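Local coordinates for protein formiminotetrahydrofolate cyclodeaminase (Thermotoga maritima, PDB 1O5H) that probably catalyses the cyclising deamination of 5-formiminotetrahydrofolate to 5,10-methenyltetrahydrofolate, with release of ammonia, at residues A[133-138]-A[152-157]; A[53-58]-A[73-78]; A[138-143]-A[203-208]; A[36-41]-A[91-96]. One frame throughout, in Å; residues are numbered along the deposited sequence.

Contact 1. Residues A[133-138]-A[152-157]; sequences HELEKL and NAADLC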
loop_
_atom_site.group_PDB
_atom_site.type_symbol
_atom_site.label_atom_id
_atom_site.label_comp_id
_atom_site.label_asym_id
_atom_site.label_seq_id
_atom_site.Cartn_x
_atom_site.Cartn_y
_atom_site.Cartn_z
ATOM N N HIS A 133 10.989 -2.531 11.962
ATOM C CA HIS A 133 11.480 -2.897 13.292
ATOM C C HIS A 133 10.387 -2.812 14.345
ATOM O O HIS A 133 10.348 -3.637 15.267
ATOM C CB HIS A 133 12.708 -2.076 13.727
ATOM C CG HIS A 133 14.011 -2.599 13.190
ATOM N ND1 HIS A 133 14.580 -3.780 13.623
ATOM C CD2 HIS A 133 14.856 -2.102 12.251
ATOM C CE1 HIS A 133 15.716 -3.989 12.974
ATOM N NE2 HIS A 133 15.906 -2.987 12.135
ATOM N N GLU A 134 9.483 -1.848 14.214
ATOM C CA GLU A 134 8.404 -1.737 15.177
ATOM C C GLU A 134 7.378 -2.838 14.984
ATOM O O GLU A 134 6.814 -3.362 15.962
ATOM C CB GLU A 134 7.728 -0.376 15.110
ATOM C CG GLU A 134 8.651 0.830 15.293
ATOM C CD GLU A 134 9.265 0.959 16.677
ATOM O OE1 GLU A 134 9.532 -0.056 17.349
ATOM O OE2 GLU A 134 9.512 2.103 17.095
ATOM N N LEU A 135 7.142 -3.197 13.724
ATOM C CA LEU A 135 6.203 -4.257 13.410
ATOM C C LEU A 135 6.765 -5.523 13.957
ATOM O O LEU A 135 6.016 -6.344 14.457
ATOM C CB LEU A 135 5.942 -4.369 11.915
ATOM C CG LEU A 135 5.097 -3.223 11.346
ATOM C CD1 LEU A 135 4.789 -3.389 9.898
ATOM C CD2 LEU A 135 3.796 -3.103 12.104
ATOM N N GLU A 136 8.083 -5.683 13.942
ATOM C CA GLU A 136 8.625 -6.879 14.586
ATOM C C GLU A 136 8.338 -6.885 16.104
ATOM O O GLU A 136 7.924 -7.910 16.674
ATOM C CB GLU A 136 10.100 -7.068 14.310
ATOM C CG GLU A 136 10.555 -8.441 14.731
ATOM C CD GLU A 136 12.011 -8.705 14.449
ATOM O OE1 GLU A 136 12.623 -8.028 13.592
ATOM O OE2 GLU A 136 12.541 -9.632 15.092
ATOM N N LYS A 137 8.531 -5.744 16.756
ATOM C CA LYS A 137 8.210 -5.659 18.174
ATOM C C LYS A 137 6.728 -5.905 18.382
ATOM O O LYS A 137 6.353 -6.660 19.273
ATOM C CB LYS A 137 8.672 -4.334 18.782
ATOM C CG LYS A 137 10.175 -4.331 19.067
ATOM C CD LYS A 137 10.765 -2.937 19.274
ATOM C CE LYS A 137 12.278 -3.025 19.371
ATOM N NZ LYS A 137 12.861 -1.892 20.132
ATOM N N LEU A 138 5.882 -5.332 17.530
ATOM C CA LEU A 138 4.446 -5.542 17.694
ATOM C C LEU A 138 4.020 -7.012 17.475
ATOM O O LEU A 138 3.220 -7.558 18.227
ATOM C CB LEU A 138 3.669 -4.613 16.777
ATOM C CG LEU A 138 3.773 -3.126 17.099
ATOM C CD1 LEU A 138 3.098 -2.323 16.029
ATOM C CD2 LEU A 138 3.168 -2.786 18.442
ATOM N N ASN A 152 -0.958 -6.884 8.163
ATOM C CA ASN A 152 -1.361 -6.014 7.105
ATOM C C ASN A 152 -0.338 -4.938 6.976
ATOM O O ASN A 152 0.079 -4.601 5.860
ATOM C CB ASN A 152 -2.726 -5.414 7.415
ATOM C CG ASN A 152 -3.840 -6.403 7.228
ATOM O OD1 ASN A 152 -3.617 -7.552 6.801
ATOM N ND2 ASN A 152 -5.051 -5.965 7.505
ATOM N N ALA A 153 0.093 -4.401 8.114
ATOM C CA ALA A 153 1.043 -3.309 8.069
ATOM C C ALA A 153 2.388 -3.793 7.543
ATOM O O ALA A 153 3.058 -3.072 6.806
ATOM C CB ALA A 153 1.177 -2.654 9.383
ATOM N N ALA A 154 2.761 -5.030 7.842
ATOM C CA ALA A 154 4.011 -5.561 7.295
ATOM C C ALA A 154 3.931 -5.697 5.785
ATOM O O ALA A 154 4.865 -5.345 5.035
ATOM C CB ALA A 154 4.348 -6.860 7.919
ATOM N N ASP A 155 2.810 -6.196 5.306
ATOM C CA ASP A 155 2.693 -6.317 3.877
ATOM C C ASP A 155 2.796 -4.932 3.194
ATOM O O ASP A 155 3.553 -4.769 2.228
ATOM C CB ASP A 155 1.452 -7.112 3.517
ATOM C CG ASP A 155 1.638 -8.611 3.765
ATOM O OD1 ASP A 155 2.682 -9.144 3.356
ATOM O OD2 ASP A 155 0.799 -9.351 4.334
ATOM N N LEU A 156 2.103 -3.925 3.723
ATOM C CA LEU A 156 2.176 -2.602 3.108
ATOM C C LEU A 156 3.586 -2.045 3.222
ATOM O O LEU A 156 4.146 -1.576 2.238
ATOM C CB LEU A 156 1.186 -1.648 3.752
ATOM C CG LEU A 156 -0.258 -2.113 3.680
ATOM C CD1 LEU A 156 -1.113 -1.127 4.431
ATOM C CD2 LEU A 156 -0.706 -2.247 2.241
ATOM N N CYS A 157 4.161 -2.140 4.419
ATOM C CA CYS A 157 5.535 -1.748 4.639
ATOM C C CYS A 157 6.455 -2.276 3.523
ATOM O O CYS A 157 7.101 -1.509 2.793
ATOM C CB CYS A 157 5.997 -2.266 5.986
ATOM S SG CYS A 157 7.683 -1.793 6.383
#

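Contact 2. Residues A[53-58]-A[73-78]; sequences MVANFT and RIVEAM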
loop_
_atom_site.group_PDB
_atom_site.type_symbol
_atom_site.label_atom_id
_atom_site.label_comp_id
_atom_site.label_asym_id
_atom_site.label_seq_id
_atom_site.Cartn_x
_atom_site.Cartn_y
_atom_site.Cartn_z
HETATM N N MSE A 53 -2.165 1.787 15.675
HETATM C CA MSE A 53 -3.405 1.213 16.182
HETATM C C MSE A 53 -3.129 0.026 17.073
HETATM O O MSE A 53 -3.606 -0.023 18.194
HETATM C CB MSE A 53 -4.319 0.807 15.058
HETATM C CG MSE A 53 -5.440 -0.128 15.469
HETATM SE SE MSE A 53 -6.525 -0.410 13.880
HETATM C CE MSE A 53 -7.901 -1.882 14.614
ATOM N N VAL A 54 -2.334 -0.913 16.585
ATOM C CA VAL A 54 -1.975 -2.075 17.367
ATOM C C VAL A 54 -1.292 -1.667 18.673
ATOM O O VAL A 54 -1.581 -2.237 19.739
ATOM C CB VAL A 54 -1.099 -3.057 16.569
ATOM C CG1 VAL A 54 -0.664 -4.202 17.449
ATOM C CG2 VAL A 54 -1.862 -3.594 15.327
ATOM N N ALA A 55 -0.414 -0.669 18.623
ATOM C CA ALA A 55 0.263 -0.242 19.852
ATOM C C ALA A 55 -0.716 0.365 20.855
ATOM O O ALA A 55 -0.636 0.098 22.054
ATOM C CB ALA A 55 1.354 0.723 19.550
ATOM N N ASN A 56 -1.645 1.177 20.362
ATOM C CA ASN A 56 -2.689 1.730 21.214
ATOM C C ASN A 56 -3.523 0.665 21.858
ATOM O O ASN A 56 -3.786 0.735 23.051
ATOM C CB ASN A 56 -3.612 2.636 20.426
ATOM C CG ASN A 56 -3.154 4.066 20.427
ATOM O OD1 ASN A 56 -2.604 4.565 21.426
ATOM N ND2 ASN A 56 -3.376 4.752 19.303
ATOM N N PHE A 57 -3.946 -0.320 21.071
ATOM C CA PHE A 57 -4.745 -1.378 21.614
ATOM C C PHE A 57 -3.941 -2.330 22.503
ATOM O O PHE A 57 -4.480 -3.320 22.978
ATOM C CB PHE A 57 -5.419 -2.136 20.497
ATOM C CG PHE A 57 -6.724 -1.554 20.068
ATOM C CD1 PHE A 57 -7.854 -1.700 20.855
ATOM C CD2 PHE A 57 -6.841 -0.904 18.841
ATOM C CE1 PHE A 57 -9.075 -1.184 20.448
ATOM C CE2 PHE A 57 -8.066 -0.387 18.420
ATOM C CZ PHE A 57 -9.182 -0.531 19.225
ATOM N N THR A 58 -2.664 -2.038 22.735
ATOM C CA THR A 58 -1.837 -2.890 23.587
ATOM C C THR A 58 -1.541 -2.215 24.911
ATOM O O THR A 58 -1.368 -2.882 25.949
ATOM C CB THR A 58 -0.533 -3.266 22.880
ATOM O OG1 THR A 58 -0.833 -3.935 21.645
ATOM C CG2 THR A 58 0.223 -4.315 23.670
ATOM N N ARG A 73 5.925 4.368 23.500
ATOM C CA ARG A 73 7.091 4.743 22.724
ATOM C C ARG A 73 6.819 4.590 21.225
ATOM O O ARG A 73 7.240 5.433 20.423
ATOM C CB ARG A 73 8.290 3.889 23.157
ATOM C CG ARG A 73 9.657 4.437 22.737
ATOM C CD ARG A 73 10.783 3.389 22.695
ATOM N NE ARG A 73 10.455 2.284 21.788
ATOM C CZ ARG A 73 10.593 2.322 20.458
ATOM N NH1 ARG A 73 11.078 3.411 19.858
ATOM N NH2 ARG A 73 10.249 1.264 19.723
ATOM N N ILE A 74 6.112 3.524 20.856
ATOM C CA ILE A 74 5.812 3.243 19.463
ATOM C C ILE A 74 4.766 4.216 18.948
ATOM O O ILE A 74 4.934 4.823 17.887
ATOM C CB ILE A 74 5.328 1.788 19.285
ATOM C CG1 ILE A 74 6.467 0.822 19.582
ATOM C CG2 ILE A 74 4.832 1.559 17.864
ATOM C CD1 ILE A 74 6.040 -0.596 19.712
ATOM N N VAL A 75 3.681 4.351 19.695
ATOM C CA VAL A 75 2.674 5.341 19.361
ATOM C C VAL A 75 3.328 6.676 18.968
ATOM O O VAL A 75 3.062 7.223 17.896
ATOM C CB VAL A 75 1.717 5.538 20.517
ATOM C CG1 VAL A 75 0.828 6.749 20.280
ATOM C CG2 VAL A 75 0.890 4.285 20.684
ATOM N N GLU A 76 4.209 7.168 19.826
ATOM C CA GLU A 76 4.912 8.426 19.588
ATOM C C GLU A 76 5.758 8.372 18.317
ATOM O O GLU A 76 5.747 9.322 17.537
ATOM C CB GLU A 76 5.740 8.828 20.828
ATOM C CG GLU A 76 6.912 9.771 20.572
ATOM C CD GLU A 76 6.516 11.232 20.468
ATOM O OE1 GLU A 76 6.696 11.967 21.475
ATOM O OE2 GLU A 76 6.037 11.643 19.382
ATOM N N ALA A 77 6.464 7.263 18.102
ATOM C CA ALA A 77 7.280 7.094 16.888
ATOM C C ALA A 77 6.446 7.026 15.602
ATOM O O ALA A 77 6.833 7.567 14.560
ATOM C CB ALA A 77 8.184 5.872 17.000
HETATM N N MSE A 78 5.303 6.361 15.681
HETATM C CA MSE A 78 4.436 6.237 14.526
HETATM C C MSE A 78 3.759 7.562 14.224
HETATM O O MSE A 78 3.383 7.848 13.090
HETATM C CB MSE A 78 3.411 5.130 14.739
HETATM C CG MSE A 78 4.031 3.743 14.833
HETATM SE SE MSE A 78 5.253 3.308 13.343
HETATM C CE MSE A 78 6.937 4.173 13.879
#

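Contact 3. Residues A[138-143]-A[203-208]; sequences LAEFGN and KKMLEG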
loop_
_atom_site.group_PDB
_atom_site.type_symbol
_atom_site.label_atom_id
_atom_site.label_comp_id
_atom_site.label_asym_id
_atom_site.label_seq_id
_atom_site.Cartn_x
_atom_site.Cartn_y
_atom_site.Cartn_z
ATOM N N LEU A 138 5.882 -5.332 17.530
ATOM C CA LEU A 138 4.446 -5.542 17.694
ATOM C C LEU A 138 4.020 -7.012 17.475
ATOM O O LEU A 138 3.220 -7.558 18.227
ATOM C CB LEU A 138 3.669 -4.613 16.777
ATOM C CG LEU A 138 3.773 -3.126 17.099
ATOM C CD1 LEU A 138 3.098 -2.323 16.029
ATOM C CD2 LEU A 138 3.168 -2.786 18.442
ATOM N N ALA A 139 4.567 -7.657 16.447
ATOM C CA ALA A 139 4.299 -9.064 16.235
ATOM C C ALA A 139 4.547 -9.844 17.503
ATOM O O ALA A 139 3.807 -10.783 17.810
ATOM C CB ALA A 139 5.169 -9.615 15.132
ATOM N N GLU A 140 5.581 -9.468 18.249
ATOM C CA GLU A 140 6.025 -10.325 19.339
ATOM C C GLU A 140 5.366 -9.980 20.662
ATOM O O GLU A 140 4.929 -10.853 21.373
ATOM C CB GLU A 140 7.547 -10.281 19.460
ATOM C CG GLU A 140 8.128 -11.357 20.361
ATOM C CD GLU A 140 9.630 -11.205 20.535
ATOM O OE1 GLU A 140 10.269 -10.500 19.701
ATOM O OE2 GLU A 140 10.165 -11.793 21.512
ATOM N N PHE A 141 5.277 -8.690 20.958
ATOM C CA PHE A 141 4.825 -8.195 22.260
ATOM C C PHE A 141 3.505 -7.459 22.205
ATOM O O PHE A 141 2.961 -7.108 23.222
ATOM C CB PHE A 141 5.868 -7.259 22.849
ATOM C CG PHE A 141 7.213 -7.888 23.016
ATOM C CD1 PHE A 141 7.409 -8.917 23.949
ATOM C CD2 PHE A 141 8.295 -7.451 22.248
ATOM C CE1 PHE A 141 8.667 -9.507 24.115
ATOM C CE2 PHE A 141 9.568 -8.027 22.399
ATOM C CZ PHE A 141 9.760 -9.057 23.335
ATOM N N GLY A 142 2.983 -7.219 21.015
ATOM C CA GLY A 142 1.737 -6.481 20.877
ATOM C C GLY A 142 0.534 -7.355 21.117
ATOM O O GLY A 142 0.656 -8.572 21.302
ATOM N N ASN A 143 -0.628 -6.713 21.110
ATOM C CA ASN A 143 -1.911 -7.347 21.376
ATOM C C ASN A 143 -2.282 -8.449 20.375
ATOM O O ASN A 143 -2.537 -8.173 19.196
ATOM C CB ASN A 143 -2.968 -6.247 21.386
ATOM C CG ASN A 143 -4.362 -6.767 21.607
ATOM O OD1 ASN A 143 -4.697 -7.915 21.263
ATOM N ND2 ASN A 143 -5.211 -5.908 22.164
ATOM N N LYS A 203 6.006 -11.979 9.187
ATOM C CA LYS A 203 5.280 -13.060 8.520
ATOM C C LYS A 203 5.411 -14.461 9.206
ATOM O O LYS A 203 4.413 -15.105 9.487
ATOM C CB LYS A 203 5.666 -13.124 7.060
ATOM C CG LYS A 203 4.742 -12.304 6.156
ATOM C CD LYS A 203 5.314 -12.187 4.765
ATOM C CE LYS A 203 4.895 -13.307 3.829
ATOM N NZ LYS A 203 3.742 -12.873 2.967
ATOM N N LYS A 204 6.625 -14.912 9.504
ATOM C CA LYS A 204 6.811 -16.239 10.063
ATOM C C LYS A 204 6.102 -16.319 11.415
ATOM O O LYS A 204 5.277 -17.190 11.615
ATOM C CB LYS A 204 8.311 -16.561 10.163
ATOM C CG LYS A 204 8.679 -18.037 10.364
HETATM N N MSE A 205 6.397 -15.385 12.316
HETATM C CA MSE A 205 5.697 -15.246 13.589
HETATM C C MSE A 205 4.163 -15.169 13.491
HETATM O O MSE A 205 3.463 -15.761 14.277
HETATM C CB MSE A 205 6.205 -14.002 14.275
HETATM C CG MSE A 205 6.465 -14.125 15.761
HETATM SE SE MSE A 205 7.386 -12.475 16.223
HETATM C CE MSE A 205 9.048 -12.607 14.969
ATOM N N LEU A 206 3.633 -14.468 12.507
ATOM C CA LEU A 206 2.210 -14.229 12.491
ATOM C C LEU A 206 1.399 -15.046 11.500
ATOM O O LEU A 206 0.178 -14.947 11.491
ATOM C CB LEU A 206 1.944 -12.746 12.248
ATOM C CG LEU A 206 2.376 -11.780 13.340
ATOM C CD1 LEU A 206 1.685 -10.463 13.147
ATOM C CD2 LEU A 206 2.032 -12.363 14.682
ATOM N N GLU A 207 2.029 -15.858 10.659
ATOM C CA GLU A 207 1.252 -16.507 9.579
ATOM C C GLU A 207 0.061 -17.336 10.115
ATOM O O GLU A 207 -0.986 -17.441 9.467
ATOM C CB GLU A 207 2.140 -17.339 8.620
ATOM C CG GLU A 207 2.781 -18.581 9.257
ATOM C CD GLU A 207 2.716 -19.841 8.385
ATOM O OE1 GLU A 207 1.849 -19.927 7.482
ATOM O OE2 GLU A 207 3.531 -20.772 8.619
ATOM N N GLY A 208 0.218 -17.895 11.307
ATOM C CA GLY A 208 -0.781 -18.799 11.853
ATOM C C GLY A 208 -2.120 -18.184 12.222
ATOM O O GLY A 208 -3.107 -18.886 12.459
#

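Contact 4. Residues A[36-41]-A[91-96]; sequences GGAVGS and KDMEAF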
loop_
_atom_site.group_PDB
_atom_site.type_symbol
_atom_site.label_atom_id
_atom_site.label_comp_id
_atom_site.label_asym_id
_atom_site.label_seq_id
_atom_site.Cartn_x
_atom_site.Cartn_y
_atom_site.Cartn_z
ATOM N N GLY A 36 4.569 7.638 -8.230
ATOM C CA GLY A 36 4.635 6.431 -7.421
ATOM C C GLY A 36 5.234 6.677 -6.056
ATOM O O GLY A 36 4.613 6.347 -5.027
ATOM N N GLY A 37 6.425 7.293 -6.054
ATOM C CA GLY A 37 7.185 7.575 -4.837
ATOM C C GLY A 37 6.314 8.265 -3.838
ATOM O O GLY A 37 6.204 7.786 -2.711
ATOM N N ALA A 38 5.661 9.359 -4.254
ATOM C CA ALA A 38 4.701 10.060 -3.392
ATOM C C ALA A 38 3.635 9.104 -2.848
ATOM O O ALA A 38 3.435 9.035 -1.613
ATOM C CB ALA A 38 4.063 11.205 -4.109
ATOM N N VAL A 39 2.995 8.338 -3.745
ATOM C CA VAL A 39 1.981 7.377 -3.308
ATOM C C VAL A 39 2.556 6.450 -2.237
ATOM O O VAL A 39 1.938 6.253 -1.180
ATOM C CB VAL A 39 1.442 6.561 -4.470
ATOM C CG1 VAL A 39 0.501 5.504 -3.986
ATOM C CG2 VAL A 39 0.732 7.446 -5.465
ATOM N N GLY A 40 3.748 5.908 -2.511
ATOM C CA GLY A 40 4.498 5.094 -1.557
ATOM C C GLY A 40 4.568 5.696 -0.156
ATOM O O GLY A 40 4.187 5.040 0.840
ATOM N N SER A 41 5.040 6.943 -0.058
ATOM C CA SER A 41 4.993 7.634 1.228
ATOM C C SER A 41 3.615 7.636 1.872
ATOM O O SER A 41 3.487 7.420 3.086
ATOM C CB SER A 41 5.456 9.066 1.097
ATOM O OG SER A 41 6.819 9.082 0.736
ATOM N N LYS A 91 8.135 16.577 -0.717
ATOM C CA LYS A 91 9.472 16.657 -1.287
ATOM C C LYS A 91 9.531 15.953 -2.622
ATOM O O LYS A 91 10.069 16.506 -3.564
ATOM C CB LYS A 91 10.517 16.057 -0.361
ATOM C CG LYS A 91 10.946 16.953 0.766
ATOM C CD LYS A 91 12.430 16.774 1.014
ATOM C CE LYS A 91 12.977 17.836 1.967
ATOM N NZ LYS A 91 12.973 17.318 3.358
ATOM N N ASP A 92 8.974 14.743 -2.711
ATOM C CA ASP A 92 9.020 13.962 -3.950
ATOM C C ASP A 92 8.478 14.761 -5.124
ATOM O O ASP A 92 9.028 14.700 -6.221
ATOM C CB ASP A 92 8.229 12.670 -3.810
ATOM C CG ASP A 92 8.241 11.809 -5.087
ATOM O OD1 ASP A 92 9.149 10.954 -5.216
ATOM O OD2 ASP A 92 7.358 11.882 -5.986
HETATM N N MSE A 93 7.412 15.518 -4.891
HETATM C CA MSE A 93 6.804 16.300 -5.956
HETATM C C MSE A 93 7.627 17.510 -6.243
HETATM O O MSE A 93 7.804 17.877 -7.390
HETATM C CB MSE A 93 5.392 16.699 -5.591
HETATM C CG MSE A 93 4.620 15.510 -5.037
HETATM SE SE MSE A 93 2.788 15.905 -4.484
HETATM C CE MSE A 93 2.547 14.517 -3.050
ATOM N N GLU A 94 8.156 18.114 -5.199
ATOM C CA GLU A 94 9.069 19.219 -5.377
ATOM C C GLU A 94 10.335 18.774 -6.085
ATOM O O GLU A 94 10.814 19.448 -6.990
ATOM C CB GLU A 94 9.419 19.828 -4.038
ATOM C CG GLU A 94 8.245 20.482 -3.338
ATOM C CD GLU A 94 8.635 21.027 -1.982
ATOM O OE1 GLU A 94 9.852 21.084 -1.699
ATOM O OE2 GLU A 94 7.730 21.385 -1.196
ATOM N N ALA A 95 10.868 17.630 -5.679
ATOM C CA ALA A 95 12.112 17.143 -6.244
ATOM C C ALA A 95 11.963 16.903 -7.731
ATOM O O ALA A 95 12.885 17.191 -8.501
ATOM C CB ALA A 95 12.562 15.886 -5.540
ATOM N N PHE A 96 10.797 16.397 -8.127
ATOM C CA PHE A 96 10.520 16.109 -9.535
ATOM C C PHE A 96 10.431 17.371 -10.352
ATOM O O PHE A 96 10.916 17.405 -11.467
ATOM C CB PHE A 96 9.230 15.314 -9.719
ATOM C CG PHE A 96 9.040 14.788 -11.118
ATOM C CD1 PHE A 96 8.696 15.654 -12.171
ATOM C CD2 PHE A 96 9.204 13.409 -11.387
ATOM C CE1 PHE A 96 8.527 15.170 -13.477
ATOM C CE2 PHE A 96 9.028 12.898 -12.693
ATOM C CZ PHE A 96 8.689 13.784 -13.741
#

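Contact 1. Residues A[133-138]-A[152-157]
Leu135 packs on Ala153, Ala154 and Cys157 in a buried contact without hydrogen bonds, one apolar side chain set on small side chains and backbone, between two antiparallel helices that follow each other in the chain, helix 107-141 and helix 147-172. The axes of the two short segments come within 10.1 Å and their directions differ by 162°. One leucine does the bridging from the 133-138 side. Its CG lies anti to the carbonyl carbon (chi1 -72°), which points CG toward the alanine-lined surface, where both methyls touch. Leu135 CD1 rests on the peptide joining Ala153 and Ala154, 3.4 Å from Ala153 C. It also meets the methyls on that surface, with Leu135 CD1 3.7 Å from Ala153 CB and 4.0 Å from Ala154 CB. Leu135 CD2 shares the Ala153 methyl, lying 3.8 Å from Ala153 CB, so the branch of the leucine straddles this small side chain. One turn on, Cys157 CB touches Leu135 CD1 at 4.2 Å. The small alanines let the leucine reach the backbone of the facing helix. Helix 36-56 closes one side of the pair, with Ala51 against Leu135 and Leu50 against Ala153, while helix 178-206 brings Tyr199 onto Ala154.

Contact 2. Residues A[53-58]-A[73-78]
A helical hairpin, helix 36-56 followed by helix 68-100, is zipped near its turn by Ala55 and Asn56 meeting Ile74 and Val75. The Ala55 methyl sits between two branched side chains: Ala55 CB is 3.8 Å from Val75 CG2 and 4.0 Å from Ile74 CG2. Val75 offers CG2 to both Ala55 and Asn56, because that methyl stands beside its own backbone N while CG1 lies anti to it (chi1 169°). The amide of Asn56 crosses the valine at about a right angle and lays OD1 3.6 Å from Val75 CG2, a van der Waals touch. The polar partners of this amide are elsewhere: OD1 takes a hydrogen bond from Arg59 NE, and ND2 gives one to the carbonyl of Ala28 of the second subunit, tying the hairpin to the other subunit. In this all-helical fold the two arms run antiparallel, and the contact lies where the first arm ends. There Thr58 turns its hydroxyl back to the chain, Thr58 OG1 donating to Val54 O at 2.7 Å with a C=O...donor angle of 147° and the donor tilted 31° out of the carbonyl plane. Asn143, just beyond helix 107-141, holds the same exit: its backbone N bonds to Thr58 OG1 and its ND2 to Phe57 O. On the inner side, Ile74 also packs on Glu134 of helix 107-141.

Contact 3. Residues A[138-143]-A[203-208]
A first torsion of -67° swings Leu206 CG beside its backbone N and turns the isobutyl group onto Ala139, while selenomethionine Met205, its chain extended through chi2 (170°), brings SE onto the same alanine; the bend at chi3 only turns the CE methyl. The two side chains take the Ala139 methyl between them: Ala139 CB is 3.8 Å from Met205 SE and 4.0 Å from Leu206 CG. Leu206 CD2 reaches past the methyl to the backbone, 3.9 Å from Ala139 O. Met205 SE also touches Glu140 CB at 3.9 Å, nearer the solvent-facing edge. This is plain apolar packing between the C-terminal ends of helix 107-141 and helix 178-206, which are not neighbours in the chain. Helix 147-172 lies against Leu206, with Ala147, Thr150 and Leu151 touching it. Shortening Leu206 to an alanine would probably open a gap between Ala139 and the first turns of helix 147-172. On the outer side Glu140 runs extended, Glu140 CG lying 4.0 Å above the centre of the Phe141 ring. Gly142 leaves helical geometry directly afterwards, its N still bonded to Leu138 O.

Contact 4. Residues A[36-41]-A[91-96]
Asp92 faces Gly37 and Ala38 across the antiparallel pair of helix 36-56 and helix 68-100, at the end of the hairpin away from its connecting loop; the segment axes approach to 9.1 Å at 167°. From CB, which points toward the neighbouring helix, the chain goes on to CG anti to the backbone N (chi1 180°), and the carboxylate comes to lie against the first turn of helix 36-56. Asp92 CG is 3.7 Å from Ala38 N. Beyond it the two oxygens part: Asp92 OD1 lies 3.9 Å from Gly37 CA, and Asp92 OD2 lies 3.5 Å from Ala38 N and 3.9 Å from Ala38 CB. Gly37 has no side chain, and a CB there would run into OD1, so the bare backbone gives the carboxylate its seat. A negative group beside the N-terminal turn of a helix is likely to suit the helix dipole. With an alanine here, a gap would probably open against Gly37, and the helix start would lose one of its nearby carboxylates. Val120 of helix 107-141 also packs on Asp92, and Asp149 of the second subunit takes a hydrogen bond from Gly36 N. Beside the carboxylate, selenomethionine Met93 stretches out from CG, packing also on Thr33 and Pro34, and its terminal methyl, Met93 CE, rests on Ala38 CB at 3.8 Å.

From the N terminus, contact 4 closes the wider of the two loops in the first half, joining the start of helix 36-56 to the late part of helix 68-100. Contact 2 lies within that loop and pins the same two helices near their turn, the two centres about 26 Å apart. After both have closed, contact 1 opens on helix 107-141 and closes on helix 147-172. Contact 3 crosses it: it starts at the shared Leu138 and ends on helix 178-206, adding the last helix. The two halves meet where Glu134 OE1 forms a salt bridge with Arg73 NH2. Contact 4 lies across the chain's centre from the other three.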